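Long-range contacts in protease VP4 (Blotched snakehead virus, PDB 2GEF), which cleaves peptide bonds as a serine protease with a serine/lysine catalytic dyad, probably to process the viral polyprotein from which it derives: residues 25-35 with 47-58; 150-158 with 177-188. One frame throughout, in Å; residues are numbered along the deposited sequence.

Contact 1. Residues 25-35 with 47-58; sequences VHFTDGALFPV and LYIAVRGDHRDL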
loop_
_atom_site.group_PDB
_atom_site.type_symbol
_atom_site.label_atom_id
_atom_site.label_comp_id
_atom_site.label_asym_id
_atom_site.label_seq_id
_atom_site.Cartn_x
_atom_site.Cartn_y
_atom_site.Cartn_z
ATOM N N VAL A 25 0.649 -17.085 0.261
ATOM C CA VAL A 25 -0.567 -17.246 -0.512
ATOM C C VAL A 25 -0.332 -16.707 -1.900
ATOM O O VAL A 25 0.477 -15.760 -2.164
ATOM C CB VAL A 25 -1.940 -16.726 0.167
ATOM C CG1 VAL A 25 -1.768 -15.849 1.351
ATOM C CG2 VAL A 25 -3.078 -16.225 -0.898
ATOM N N HIS A 26 -1.074 -17.345 -2.786
ATOM C CA HIS A 26 -0.909 -17.101 -4.179
ATOM C C HIS A 26 -2.044 -16.142 -4.538
ATOM O O HIS A 26 -3.244 -16.434 -4.296
ATOM C CB HIS A 26 -0.983 -18.383 -4.982
ATOM C CG HIS A 26 -0.963 -18.111 -6.424
ATOM N ND1 HIS A 26 0.085 -17.442 -7.024
ATOM C CD2 HIS A 26 -1.899 -18.311 -7.385
ATOM C CE1 HIS A 26 -0.190 -17.281 -8.308
ATOM N NE2 HIS A 26 -1.388 -17.799 -8.553
ATOM N N PHE A 27 -1.644 -14.982 -5.082
ATOM C CA PHE A 27 -2.545 -13.951 -5.524
ATOM C C PHE A 27 -2.288 -13.776 -7.017
ATOM O O PHE A 27 -1.134 -13.583 -7.504
ATOM C CB PHE A 27 -2.211 -12.611 -4.814
ATOM C CG PHE A 27 -2.714 -12.552 -3.409
ATOM C CD1 PHE A 27 -1.823 -12.482 -2.338
ATOM C CD2 PHE A 27 -4.074 -12.593 -3.113
ATOM C CE1 PHE A 27 -2.304 -12.457 -0.996
ATOM C CE2 PHE A 27 -4.516 -12.579 -1.768
ATOM C CZ PHE A 27 -3.620 -12.465 -0.753
ATOM N N THR A 28 -3.386 -13.779 -7.736
ATOM C CA THR A 28 -3.366 -13.471 -9.124
ATOM C C THR A 28 -3.523 -11.951 -9.370
ATOM O O THR A 28 -3.404 -11.476 -10.500
ATOM C CB THR A 28 -4.510 -14.229 -9.836
ATOM O OG1 THR A 28 -5.746 -13.915 -9.199
ATOM C CG2 THR A 28 -4.251 -15.719 -9.833
ATOM N N ASP A 29 -3.738 -11.177 -8.316
ATOM C CA ASP A 29 -3.990 -9.738 -8.386
ATOM C C ASP A 29 -3.889 -9.067 -7.029
ATOM O O ASP A 29 -4.103 -9.709 -6.073
ATOM C CB ASP A 29 -5.409 -9.418 -9.068
ATOM C CG ASP A 29 -6.577 -10.314 -8.564
ATOM O OD1 ASP A 29 -6.834 -11.343 -9.182
ATOM O OD2 ASP A 29 -7.299 -10.048 -7.582
ATOM N N GLY A 30 -3.717 -7.728 -6.949
ATOM C CA GLY A 30 -3.445 -7.024 -5.713
ATOM C C GLY A 30 -2.457 -5.907 -6.011
ATOM O O GLY A 30 -1.858 -5.912 -7.032
ATOM N N ALA A 31 -2.331 -4.882 -5.155
ATOM C CA ALA A 31 -1.332 -3.852 -5.372
ATOM C C ALA A 31 -0.699 -3.541 -4.018
ATOM O O ALA A 31 -1.403 -3.549 -2.966
ATOM C CB ALA A 31 -1.909 -2.625 -6.004
ATOM N N LEU A 32 0.608 -3.322 -4.044
ATOM C CA LEU A 32 1.412 -2.952 -2.868
ATOM C C LEU A 32 1.457 -1.497 -2.659
ATOM O O LEU A 32 1.550 -0.695 -3.618
ATOM C CB LEU A 32 2.890 -3.476 -2.988
ATOM C CG LEU A 32 2.903 -5.013 -3.072
ATOM C CD1 LEU A 32 4.219 -5.460 -3.833
ATOM C CD2 LEU A 32 2.778 -5.855 -1.637
ATOM N N PHE A 33 1.467 -1.161 -1.363
ATOM C CA PHE A 33 1.612 0.178 -0.930
ATOM C C PHE A 33 2.372 0.192 0.475
ATOM O O PHE A 33 2.396 -0.811 1.109
ATOM C CB PHE A 33 0.274 0.839 -0.773
ATOM C CG PHE A 33 -0.666 0.174 0.269
ATOM C CD1 PHE A 33 -0.888 0.783 1.525
ATOM C CD2 PHE A 33 -1.490 -0.953 -0.106
ATOM C CE1 PHE A 33 -1.798 0.196 2.470
ATOM C CE2 PHE A 33 -2.422 -1.501 0.814
ATOM C CZ PHE A 33 -2.622 -0.919 2.061
ATOM N N PRO A 34 3.050 1.318 0.844
ATOM C CA PRO A 34 3.714 1.466 2.128
ATOM C C PRO A 34 2.913 1.994 3.209
ATOM O O PRO A 34 1.950 2.725 2.959
ATOM C CB PRO A 34 4.926 2.304 1.789
ATOM C CG PRO A 34 4.338 3.226 0.814
ATOM C CD PRO A 34 3.488 2.363 -0.090
ATOM N N VAL A 35 3.191 1.416 4.413
ATOM C CA VAL A 35 2.470 1.744 5.623
ATOM C C VAL A 35 3.445 2.158 6.737
ATOM O O VAL A 35 4.316 1.355 7.152
ATOM C CB VAL A 35 1.607 0.644 6.136
ATOM C CG1 VAL A 35 0.919 1.113 7.582
ATOM C CG2 VAL A 35 0.497 0.353 5.144
ATOM N N LEU A 47 5.397 -2.966 3.821
ATOM C CA LEU A 47 4.327 -3.124 2.770
ATOM C C LEU A 47 3.141 -3.847 3.207
ATOM O O LEU A 47 3.198 -4.674 4.070
ATOM C CB LEU A 47 4.916 -3.841 1.594
ATOM C CG LEU A 47 6.043 -2.973 1.002
ATOM C CD1 LEU A 47 6.546 -3.807 -0.157
ATOM C CD2 LEU A 47 5.721 -1.579 0.543
ATOM N N TYR A 48 2.031 -3.472 2.630
ATOM C CA TYR A 48 0.740 -4.158 2.684
ATOM C C TYR A 48 0.314 -4.320 1.245
ATOM O O TYR A 48 0.761 -3.560 0.372
ATOM C CB TYR A 48 -0.346 -3.325 3.408
ATOM C CG TYR A 48 -0.334 -3.287 4.944
ATOM C CD1 TYR A 48 0.828 -3.038 5.681
ATOM C CD2 TYR A 48 -1.484 -3.461 5.630
ATOM C CE1 TYR A 48 0.813 -2.996 7.086
ATOM C CE2 TYR A 48 -1.502 -3.447 7.014
ATOM C CZ TYR A 48 -0.389 -3.228 7.745
ATOM O OH TYR A 48 -0.576 -3.212 9.196
ATOM N N ILE A 49 -0.561 -5.255 1.027
ATOM C CA ILE A 49 -1.083 -5.557 -0.291
ATOM C C ILE A 49 -2.525 -5.328 -0.206
ATOM O O ILE A 49 -3.048 -5.748 0.762
ATOM C CB ILE A 49 -0.833 -6.972 -0.821
ATOM C CG1 ILE A 49 -1.088 -6.920 -2.346
ATOM C CG2 ILE A 49 -1.632 -8.123 -0.023
ATOM C CD1 ILE A 49 -0.777 -8.116 -3.041
ATOM N N ALA A 50 -3.081 -4.480 -1.081
ATOM C CA ALA A 50 -4.548 -4.352 -1.196
ATOM C C ALA A 50 -4.986 -5.406 -2.249
ATOM O O ALA A 50 -4.387 -5.455 -3.400
ATOM C CB ALA A 50 -4.886 -3.050 -1.745
ATOM N N VAL A 51 -6.003 -6.194 -1.889
ATOM C CA VAL A 51 -6.609 -7.226 -2.885
ATOM C C VAL A 51 -8.066 -7.001 -2.913
ATOM O O VAL A 51 -8.700 -6.764 -1.879
ATOM C CB VAL A 51 -6.237 -8.712 -2.493
ATOM C CG1 VAL A 51 -6.491 -9.709 -3.766
ATOM C CG2 VAL A 51 -4.756 -8.736 -2.259
ATOM N N ARG A 52 -8.624 -7.011 -4.098
ATOM C CA ARG A 52 -10.128 -6.996 -4.206
ATOM C C ARG A 52 -10.849 -8.255 -3.693
ATOM O O ARG A 52 -10.397 -9.383 -3.829
ATOM C CB ARG A 52 -10.601 -6.493 -5.588
ATOM C CG ARG A 52 -10.055 -7.289 -6.856
ATOM C CD ARG A 52 -10.895 -7.062 -8.131
ATOM N NE ARG A 52 -10.444 -7.907 -9.272
ATOM C CZ ARG A 52 -9.424 -7.617 -10.063
ATOM N NH1 ARG A 52 -9.201 -8.435 -11.047
ATOM N NH2 ARG A 52 -8.565 -6.586 -9.843
ATOM N N GLY A 53 -11.968 -7.985 -3.049
ATOM C CA GLY A 53 -12.942 -8.978 -2.466
ATOM C C GLY A 53 -12.591 -9.017 -0.978
ATOM O O GLY A 53 -11.750 -8.262 -0.498
ATOM N N ASP A 54 -13.221 -9.932 -0.262
ATOM C CA ASP A 54 -12.973 -10.052 1.137
ATOM C C ASP A 54 -12.106 -11.254 1.525
ATOM O O ASP A 54 -12.424 -12.385 1.283
ATOM C CB ASP A 54 -14.266 -9.750 1.972
ATOM C CG ASP A 54 -14.952 -10.973 2.517
ATOM O OD1 ASP A 54 -14.649 -12.039 1.979
ATOM O OD2 ASP A 54 -15.873 -10.877 3.355
ATOM N N HIS A 55 -10.930 -10.932 2.054
ATOM C CA HIS A 55 -9.873 -11.894 2.433
ATOM C C HIS A 55 -9.606 -11.708 3.848
ATOM O O HIS A 55 -8.467 -11.860 4.307
ATOM C CB HIS A 55 -8.583 -11.701 1.618
ATOM C CG HIS A 55 -8.811 -11.662 0.121
ATOM N ND1 HIS A 55 -8.762 -12.794 -0.676
ATOM C CD2 HIS A 55 -9.151 -10.647 -0.700
ATOM C CE1 HIS A 55 -9.024 -12.467 -1.938
ATOM N NE2 HIS A 55 -9.309 -11.175 -1.974
ATOM N N ARG A 56 -10.692 -11.361 4.541
ATOM C CA ARG A 56 -10.812 -11.330 6.016
ATOM C C ARG A 56 -10.165 -12.587 6.672
ATOM O O ARG A 56 -9.486 -12.507 7.750
ATOM C CB ARG A 56 -12.269 -11.156 6.400
ATOM C CG ARG A 56 -12.659 -9.766 6.082
ATOM C CD ARG A 56 -14.190 -9.433 6.130
ATOM N NE ARG A 56 -14.408 -8.795 7.420
ATOM C CZ ARG A 56 -15.624 -8.752 8.004
ATOM N NH1 ARG A 56 -16.680 -9.232 7.300
ATOM N NH2 ARG A 56 -15.757 -8.253 9.266
ATOM N N ASP A 57 -10.348 -13.730 6.009
ATOM C CA ASP A 57 -9.817 -14.998 6.558
ATOM C C ASP A 57 -8.338 -15.009 6.712
ATOM O O ASP A 57 -7.806 -15.953 7.236
ATOM C CB ASP A 57 -10.114 -16.205 5.676
ATOM C CG ASP A 57 -9.724 -16.012 4.223
ATOM O OD1 ASP A 57 -10.198 -15.053 3.636
ATOM O OD2 ASP A 57 -8.968 -16.835 3.680
ATOM N N LEU A 58 -7.702 -14.008 6.122
ATOM C CA LEU A 58 -6.253 -13.894 6.017
ATOM C C LEU A 58 -5.722 -12.800 6.989
ATOM O O LEU A 58 -4.496 -12.755 7.270
ATOM C CB LEU A 58 -5.829 -13.566 4.610
ATOM C CG LEU A 58 -5.703 -14.679 3.556
ATOM C CD1 LEU A 58 -5.322 -14.020 2.250
ATOM C CD2 LEU A 58 -4.821 -15.902 3.863
HETATM O O HOH W 1 -9.237 -10.890 -5.922
#
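Leu47 and Pro34 face each other as a non-hydrogen-bonded pair of the beta hairpin formed by strands 31-38 and 43-52, Leu47 CD2 resting on the carbonyl of Phe33. At Tyr48 the backbones trade two hydrogen bonds with Phe33. With CG between its backbone N and carbonyl carbon (chi1 61°), Phe33 lays its ring back over the partner strand: Tyr48 CB sits over one face, 3.6 Å from Phe33 CZ, and Ala50 N lies at the ring edge. The Tyr48 ring in turn has Val35 CG2 over a face, 3.4 Å from Tyr48 CD1; its hydroxyl is hydrogen-bonded to Asn127. Ile49, on the other side of the sheet, meets Leu32 CD2 with CB and Gly30 CA with CD1. Ala50 makes the second bonded pair, its N 2.7 Å from Ala31 O, and its own O receives Ala31 N. Val51 CG2 lies over the Phe27 ring, whose opposite face holds Val25 CG2, so this phenyl is sandwiched between valines. The Arg52 guanidinium stacks on the Asp29 carboxylate with planes 5° apart; no N-H points at Asp29 OD2, and a water instead bridges that oxygen to Arg52 O. His55 NE2 also donates to Arg52 O (2.8 Å), and its face takes the edge of Phe27 in a T-shaped pair, planes at 81°. Leu58 CD1 closes on Phe27 CZ at 3.8 Å, while its CD2 meets Val25 CG1 tip to tip. Strand 104-109 pairs antiparallel with 43-52, helix 138-146 packs on Ala31, Phe33 and Ala50 and accepts Arg52 NH2 at Ala144 O, and strand 120-126 backs Val25 and Phe27.

Contact 2. Residues 150-158 with 177-188; sequences VPKAAYTGC and AHKIGLPLVGMT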
loop_
_atom_site.group_PDB
_atom_site.type_symbol
_atom_site.label_atom_id
_atom_site.label_comp_id
_atom_site.label_asym_id
_atom_site.label_seq_id
_atom_site.Cartn_x
_atom_site.Cartn_y
_atom_site.Cartn_z
ATOM N N VAL A 150 -0.238 -8.444 -10.272
ATOM C CA VAL A 150 0.393 -7.834 -9.109
ATOM C C VAL A 150 1.580 -6.987 -9.683
ATOM O O VAL A 150 2.625 -7.554 -10.103
ATOM C CB VAL A 150 0.844 -8.900 -8.017
ATOM C CG1 VAL A 150 1.427 -8.212 -6.733
ATOM C CG2 VAL A 150 -0.365 -9.798 -7.533
ATOM N N PRO A 151 1.377 -5.663 -9.763
ATOM C CA PRO A 151 2.436 -4.766 -10.351
ATOM C C PRO A 151 3.703 -4.949 -9.533
ATOM O O PRO A 151 3.607 -5.230 -8.342
ATOM C CB PRO A 151 1.830 -3.373 -10.255
ATOM C CG PRO A 151 0.329 -3.555 -10.048
ATOM C CD PRO A 151 0.191 -4.869 -9.276
ATOM N N LYS A 152 4.872 -5.016 -10.164
ATOM C CA LYS A 152 6.112 -5.047 -9.325
ATOM C C LYS A 152 6.563 -3.675 -8.876
ATOM O O LYS A 152 7.455 -3.110 -9.420
ATOM C CB LYS A 152 7.241 -5.774 -10.009
ATOM C CG LYS A 152 6.867 -7.108 -10.577
ATOM C CD LYS A 152 8.030 -7.741 -11.436
ATOM C CE LYS A 152 7.560 -8.830 -12.453
ATOM N NZ LYS A 152 8.787 -9.681 -12.879
ATOM N N ALA A 153 5.930 -3.089 -7.878
ATOM C CA ALA A 153 6.301 -1.802 -7.440
ATOM C C ALA A 153 5.498 -1.580 -6.234
ATOM O O ALA A 153 4.429 -2.074 -6.172
ATOM C CB ALA A 153 5.828 -0.747 -8.571
ATOM N N ALA A 154 5.878 -0.675 -5.341
ATOM C CA ALA A 154 4.881 -0.286 -4.307
ATOM C C ALA A 154 4.343 1.078 -4.641
ATOM O O ALA A 154 5.067 1.959 -5.096
ATOM C CB ALA A 154 5.561 -0.300 -2.900
ATOM N N TYR A 155 3.111 1.360 -4.305
ATOM C CA TYR A 155 2.489 2.674 -4.635
ATOM C C TYR A 155 2.055 3.513 -3.426
ATOM O O TYR A 155 1.481 3.011 -2.411
ATOM C CB TYR A 155 1.299 2.518 -5.592
ATOM C CG TYR A 155 1.719 1.874 -6.906
ATOM C CD1 TYR A 155 2.171 2.656 -7.955
ATOM C CD2 TYR A 155 1.531 0.454 -7.144
ATOM C CE1 TYR A 155 2.574 2.088 -9.232
ATOM C CE2 TYR A 155 2.011 -0.143 -8.403
ATOM C CZ TYR A 155 2.501 0.687 -9.395
ATOM O OH TYR A 155 3.040 0.161 -10.602
ATOM N N THR A 156 2.227 4.842 -3.566
ATOM C CA THR A 156 1.783 5.779 -2.496
ATOM C C THR A 156 1.249 7.078 -3.072
ATOM O O THR A 156 1.827 7.676 -4.000
ATOM C CB THR A 156 2.861 5.957 -1.385
ATOM O OG1 THR A 156 2.227 6.330 -0.163
ATOM C CG2 THR A 156 4.061 6.940 -1.769
ATOM N N GLY A 157 0.071 7.492 -2.591
ATOM C CA GLY A 157 -0.468 8.674 -3.090
ATOM C C GLY A 157 -1.932 8.730 -2.752
ATOM O O GLY A 157 -2.616 7.727 -2.887
ATOM N N CYS A 158 -2.366 9.858 -2.183
ATOM C CA CYS A 158 -3.810 10.111 -2.089
ATOM C C CYS A 158 -4.382 10.445 -3.452
ATOM O O CYS A 158 -3.637 10.768 -4.409
ATOM C CB CYS A 158 -4.160 11.196 -1.083
ATOM S SG CYS A 158 -3.541 10.864 0.523
ATOM N N ALA A 177 9.663 -0.428 0.422
ATOM C CA ALA A 177 9.639 -0.952 -0.910
ATOM C C ALA A 177 11.003 -1.547 -1.258
ATOM O O ALA A 177 11.037 -2.593 -1.846
ATOM C CB ALA A 177 9.298 0.197 -1.907
ATOM N N HIS A 178 12.112 -0.848 -0.960
ATOM C CA HIS A 178 13.500 -1.195 -1.420
ATOM C C HIS A 178 13.955 -2.493 -0.671
ATOM O O HIS A 178 14.637 -3.348 -1.237
ATOM C CB HIS A 178 14.433 0.003 -1.154
ATOM C CG HIS A 178 14.093 1.222 -1.956
ATOM N ND1 HIS A 178 14.897 2.360 -1.927
ATOM C CD2 HIS A 178 13.071 1.484 -2.857
ATOM C CE1 HIS A 178 14.376 3.288 -2.740
ATOM N NE2 HIS A 178 13.285 2.773 -3.349
ATOM N N LYS A 179 13.432 -2.674 0.552
ATOM C CA LYS A 179 13.739 -3.795 1.329
ATOM C C LYS A 179 13.452 -5.077 0.592
ATOM O O LYS A 179 14.119 -6.127 0.763
ATOM C CB LYS A 179 13.039 -3.722 2.693
ATOM C CG LYS A 179 13.483 -4.940 3.617
ATOM C CD LYS A 179 12.594 -5.056 4.922
ATOM C CE LYS A 179 13.025 -6.231 5.933
ATOM N NZ LYS A 179 12.185 -6.470 7.285
ATOM N N ILE A 180 12.421 -5.053 -0.224
ATOM C CA ILE A 180 12.289 -6.208 -1.037
ATOM C C ILE A 180 12.604 -6.010 -2.495
ATOM O O ILE A 180 12.127 -6.743 -3.246
ATOM C CB ILE A 180 10.956 -6.916 -0.791
ATOM C CG1 ILE A 180 9.758 -6.052 -1.206
ATOM C CG2 ILE A 180 10.852 -7.399 0.682
ATOM C CD1 ILE A 180 8.566 -6.954 -1.316
ATOM N N GLY A 181 13.448 -5.013 -2.872
ATOM C CA GLY A 181 13.829 -4.849 -4.340
ATOM C C GLY A 181 12.814 -4.153 -5.295
ATOM O O GLY A 181 12.996 -4.181 -6.470
ATOM N N LEU A 182 11.865 -3.431 -4.749
ATOM C CA LEU A 182 10.787 -2.748 -5.474
ATOM C C LEU A 182 10.954 -1.254 -5.419
ATOM O O LEU A 182 11.369 -0.771 -4.335
ATOM C CB LEU A 182 9.428 -3.037 -4.830
ATOM C CG LEU A 182 8.968 -4.472 -4.790
ATOM C CD1 LEU A 182 7.439 -4.655 -4.405
ATOM C CD2 LEU A 182 9.193 -5.167 -6.215
ATOM N N PRO A 183 10.646 -0.544 -6.558
ATOM C CA PRO A 183 10.450 0.852 -6.469
ATOM C C PRO A 183 9.237 1.344 -5.731
ATOM O O PRO A 183 8.159 0.719 -5.732
ATOM C CB PRO A 183 10.462 1.317 -7.966
ATOM C CG PRO A 183 9.790 0.143 -8.663
ATOM C CD PRO A 183 10.535 -1.001 -7.966
ATOM N N LEU A 184 9.471 2.480 -5.043
ATOM C CA LEU A 184 8.389 3.375 -4.614
ATOM C C LEU A 184 7.909 4.299 -5.763
ATOM O O LEU A 184 8.723 4.992 -6.356
ATOM C CB LEU A 184 8.733 4.133 -3.384
ATOM C CG LEU A 184 7.512 4.832 -2.753
ATOM C CD1 LEU A 184 6.484 3.919 -2.307
ATOM C CD2 LEU A 184 7.919 5.780 -1.544
ATOM N N VAL A 185 6.610 4.185 -6.115
ATOM C CA VAL A 185 6.066 4.873 -7.217
ATOM C C VAL A 185 4.897 5.716 -6.725
ATOM O O VAL A 185 4.046 5.294 -5.890
ATOM C CB VAL A 185 5.591 3.889 -8.328
ATOM C CG1 VAL A 185 5.014 4.644 -9.517
ATOM C CG2 VAL A 185 6.758 3.041 -8.810
ATOM N N GLY A 186 4.869 6.932 -7.165
ATOM C CA GLY A 186 3.738 7.781 -6.764
ATOM C C GLY A 186 4.128 9.222 -6.498
ATOM O O GLY A 186 4.770 9.816 -7.368
HETATM N N MSE A 187 3.625 9.833 -5.398
HETATM C CA MSE A 187 3.991 11.225 -5.180
HETATM C C MSE A 187 4.116 11.452 -3.678
HETATM O O MSE A 187 3.182 11.094 -2.914
HETATM C CB MSE A 187 2.924 12.233 -5.684
HETATM C CG MSE A 187 2.714 12.434 -7.103
HETATM SE SE MSE A 187 1.466 13.928 -7.282
HETATM C CE MSE A 187 2.883 15.319 -7.270
ATOM N N THR A 188 5.272 12.015 -3.272
ATOM C CA THR A 188 5.549 12.331 -1.891
ATOM C C THR A 188 6.021 13.779 -1.739
ATOM O O THR A 188 6.514 14.338 -2.722
ATOM C CB THR A 188 6.468 11.410 -1.297
ATOM O OG1 THR A 188 7.735 11.540 -1.936
ATOM C CG2 THR A 188 5.967 10.030 -1.449
#
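Tyr155 and Val185 lie side by side because chi1 of -60° sets the tyrosine ring beside its backbone N, while Val185 CG1 stands opposite its own N (chi1 -180°); Val185 CG1 comes within 3.5 Å of Tyr155 CE1. The two belong to 154-156 and 184-186, neighbouring parallel strands of a mixed sheet, the chain between them passing through strand 163-165 and helix 170-178. Ala154 N donates to Pro183 O (2.7 Å), Val185 N to Ala154 O and Thr156 N to Val185 O, the alternating ladder of parallel strands. Ala153 CB adds to the Tyr155 side by touching Val185 CG2, and the Tyr155 hydroxyl is hydrogen-bonded to His206 of helix 200-209. On the other face Ala154 CB meets Ala177 CB near the helix end, which a Schellman motif closes with Gly181 as C-prime residue. Thr156 CG2 is held between Leu184 CD1 (3.9 Å) and Thr188 CG2 (3.6 Å), and Thr156 OG1 makes a weak hydrogen bond with NZ of the catalytic Lys173. At the far end the backbone N of Met187, a selenomethionine, donates to Thr156 O at 3.1 Å, and Gly186 CA makes a CA-H...O contact with the same oxygen.

Both segments of contact 1 precede those of contact 2 in the sequence, and the contact centres lie about 14 Å apart, yet strand 31-38 joins them: Leu32 O is 2.7 Å from Tyr155 N, a probable hydrogen bond, and Gly30 O packs on Pro151 CD at 3.2 Å. Leu32 also touches Leu182, and Pro34 touches Thr156 and Leu184. The two contacts thus border the catalytic dyad together. By nearest side-chain atoms Thr156 is about 3 Å from both Ser136 and Lys173, Pro34 about 3 Å from Lys173 and Phe33 about 6 Å from Ser136. A backbone hydrogen bond ties Gly157 to the main chain of the nucleophile residue, Ser136.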